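PDB 5J72: putative N-acetylmuramoyl-L-alanine amidase,autolysin cwp6 from Peptoclostridium difficile, which probably cleaves the amide bond between N-acetylmuramoyl and L-alanine in peptidoglycan, using a zinc-dependent amidase domain joined to three cell wall-binding CWB2 modules. Local coordinates for residues 259-264 and 309-314. Sequence-based numbering, arbitrary orientation.
Sequences NKIYIA and EEAYYI
The two central strands of the four-stranded parallel sheet of the second CWB2 module, 260-264 and 310-314, pair here in register. Asn-259 O opens the pairing by accepting two N-H groups, from Glu-309 N at 2.7 Å and more loosely from Glu-310 N. Bonds then alternate between the strands and straighten along them: Ile-261 N to Glu-310 O and Tyr-312 N to Ile-261 O are bent at hydrogen, whereas Ile-314 N meets Ile-263 O at 172°, nearly along the C=O axis. Lys-260, Tyr-262, Glu-310 and Tyr-312 share one face. Both tyrosines have CG anti to the carbonyl carbon (chi1 -68°), so their side chains point the same way; the ring planes are 18° from parallel but slid apart, and Tyr-262 CE1 approaches Tyr-312 CD1 at 3.7 Å. Tyr-262 OH hydrogen-bonds to Asp-283 OD2, which also forms a salt bridge with Lys-260 NZ; that from NZ to Glu-310 OE2 is long. On the other face, packed against helix 322-329, Ile-263 CD1 lies 3.6 Å from Tyr-313 CE1, and Ile-261 CG1 meets Ala-311 CB. Glu-310 OE2 also accepts the Tyr-312 hydroxyl: OH lies 2.7 Å from OE2, above the carboxylate plane, while OE2 sits at the ring edge, in plane.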
loop_
_atom_site.group_PDB
_atom_site.type_symbol
_atom_site.label_atom_id
_atom_site.label_comp_id
_atom_site.label_asym_id
_atom_site.label_seq_id
_atom_site.Cartn_x
_atom_site.Cartn_y
_atom_site.Cartn_z
ATOM N N ASN A 259 -11.181 -16.187 -13.412
ATOM C CA ASN A 259 -10.114 -17.116 -13.789
ATOM C C ASN A 259 -8.818 -16.876 -13.020
ATOM O O ASN A 259 -7.808 -17.481 -13.316
ATOM C CB ASN A 259 -9.862 -17.047 -15.271
ATOM C CG ASN A 259 -9.520 -15.689 -15.740
ATOM O OD1 ASN A 259 -9.149 -14.796 -14.954
ATOM N ND2 ASN A 259 -9.707 -15.425 -17.020
ATOM N N LYS A 260 -8.855 -16.003 -12.025
ATOM C CA LYS A 260 -7.687 -15.719 -11.207
ATOM C C LYS A 260 -8.170 -15.499 -9.770
ATOM O O LYS A 260 -9.248 -14.909 -9.579
ATOM C CB LYS A 260 -6.988 -14.441 -11.736
ATOM C CG LYS A 260 -6.154 -13.742 -10.667
ATOM C CD LYS A 260 -5.030 -12.829 -11.319
ATOM C CE LYS A 260 -5.433 -12.126 -12.570
ATOM N NZ LYS A 260 -4.424 -11.041 -12.943
ATOM N N ILE A 261 -7.432 -15.980 -8.766
ATOM C CA ILE A 261 -7.834 -15.712 -7.399
ATOM C C ILE A 261 -6.622 -15.255 -6.588
ATOM O O ILE A 261 -5.483 -15.598 -6.879
ATOM C CB ILE A 261 -8.494 -16.932 -6.696
ATOM C CG1 ILE A 261 -7.532 -18.144 -6.666
ATOM C CG2 ILE A 261 -9.821 -17.275 -7.419
ATOM C CD1 ILE A 261 -8.144 -19.304 -5.841
ATOM N N TYR A 262 -6.891 -14.425 -5.588
ATOM C CA TYR A 262 -5.895 -13.952 -4.669
ATOM C C TYR A 262 -6.348 -14.539 -3.365
ATOM O O TYR A 262 -7.397 -14.181 -2.872
ATOM C CB TYR A 262 -5.911 -12.401 -4.586
ATOM C CG TYR A 262 -5.431 -11.772 -5.887
ATOM C CD1 TYR A 262 -4.074 -11.600 -6.141
ATOM C CD2 TYR A 262 -6.329 -11.357 -6.855
ATOM C CE1 TYR A 262 -3.624 -11.013 -7.309
ATOM C CE2 TYR A 262 -5.888 -10.787 -8.058
ATOM C CZ TYR A 262 -4.527 -10.616 -8.271
ATOM O OH TYR A 262 -4.041 -10.095 -9.434
ATOM N N ILE A 263 -5.532 -15.445 -2.761
ATOM C CA ILE A 263 -5.946 -16.104 -1.516
ATOM C C ILE A 263 -5.330 -15.450 -0.287
ATOM O O ILE A 263 -4.128 -15.080 -0.291
ATOM C CB ILE A 263 -5.469 -17.579 -1.614
ATOM C CG1 ILE A 263 -6.225 -18.287 -2.750
ATOM C CG2 ILE A 263 -5.711 -18.278 -0.290
ATOM C CD1 ILE A 263 -5.565 -19.644 -3.141
ATOM N N ALA A 264 -6.104 -15.304 0.758
ATOM C CA ALA A 264 -5.583 -14.813 2.044
ATOM C C ALA A 264 -6.230 -15.690 3.141
ATOM O O ALA A 264 -7.295 -16.306 2.907
ATOM C CB ALA A 264 -5.964 -13.339 2.300
ATOM N N GLU A 309 -6.845 -19.819 -14.195
ATOM C CA GLU A 309 -5.598 -19.634 -14.881
ATOM C C GLU A 309 -4.499 -19.328 -13.880
ATOM O O GLU A 309 -3.374 -19.778 -14.081
ATOM C CB GLU A 309 -5.758 -18.498 -15.861
ATOM C CG GLU A 309 -6.772 -18.931 -16.918
ATOM C CD GLU A 309 -6.969 -17.927 -18.035
ATOM O OE1 GLU A 309 -6.326 -16.843 -18.009
ATOM O OE2 GLU A 309 -7.791 -18.227 -18.952
ATOM N N GLU A 310 -4.808 -18.602 -12.786
ATOM C CA GLU A 310 -3.758 -18.167 -11.861
ATOM C C GLU A 310 -4.262 -18.081 -10.461
ATOM O O GLU A 310 -5.416 -17.743 -10.283
ATOM C CB GLU A 310 -3.254 -16.719 -12.214
ATOM C CG GLU A 310 -2.563 -16.573 -13.558
ATOM C CD GLU A 310 -2.458 -15.111 -13.983
ATOM O OE1 GLU A 310 -2.733 -14.827 -15.159
ATOM O OE2 GLU A 310 -2.102 -14.257 -13.146
ATOM N N ALA A 311 -3.416 -18.443 -9.464
ATOM C CA ALA A 311 -3.748 -18.310 -8.044
ATOM C C ALA A 311 -2.537 -17.660 -7.371
ATOM O O ALA A 311 -1.386 -18.053 -7.626
ATOM C CB ALA A 311 -4.029 -19.653 -7.406
ATOM N N TYR A 312 -2.775 -16.688 -6.519
ATOM C CA TYR A 312 -1.715 -16.013 -5.779
ATOM C C TYR A 312 -1.993 -16.211 -4.336
ATOM O O TYR A 312 -3.142 -16.345 -3.966
ATOM C CB TYR A 312 -1.673 -14.508 -6.084
ATOM C CG TYR A 312 -1.247 -14.244 -7.498
ATOM C CD1 TYR A 312 -2.186 -14.166 -8.521
ATOM C CD2 TYR A 312 0.105 -14.120 -7.831
ATOM C CE1 TYR A 312 -1.804 -13.975 -9.840
ATOM C CE2 TYR A 312 0.500 -13.930 -9.161
ATOM C CZ TYR A 312 -0.458 -13.862 -10.151
ATOM O OH TYR A 312 -0.103 -13.709 -11.467
ATOM N N TYR A 313 -0.947 -16.290 -3.510
ATOM C CA TYR A 313 -1.091 -16.502 -2.065
ATOM C C TYR A 313 -0.514 -15.315 -1.329
ATOM O O TYR A 313 0.706 -15.087 -1.403
ATOM C CB TYR A 313 -0.318 -17.793 -1.659
ATOM C CG TYR A 313 -0.678 -18.951 -2.555
ATOM C CD1 TYR A 313 -1.804 -19.741 -2.293
ATOM C CD2 TYR A 313 0.077 -19.248 -3.685
ATOM C CE1 TYR A 313 -2.156 -20.784 -3.142
ATOM C CE2 TYR A 313 -0.276 -20.281 -4.535
ATOM C CZ TYR A 313 -1.394 -21.043 -4.264
ATOM O OH TYR A 313 -1.782 -22.042 -5.136
ATOM N N ILE A 314 -1.329 -14.581 -0.585
ATOM C CA ILE A 314 -0.845 -13.407 0.113
ATOM C C ILE A 314 -0.726 -13.780 1.569
ATOM O O ILE A 314 -1.742 -13.990 2.210
ATOM C CB ILE A 314 -1.848 -12.180 -0.037
ATOM C CG1 ILE A 314 -2.263 -12.003 -1.525
ATOM C CG2 ILE A 314 -1.215 -10.865 0.520
ATOM C CD1 ILE A 314 -1.087 -11.826 -2.545
#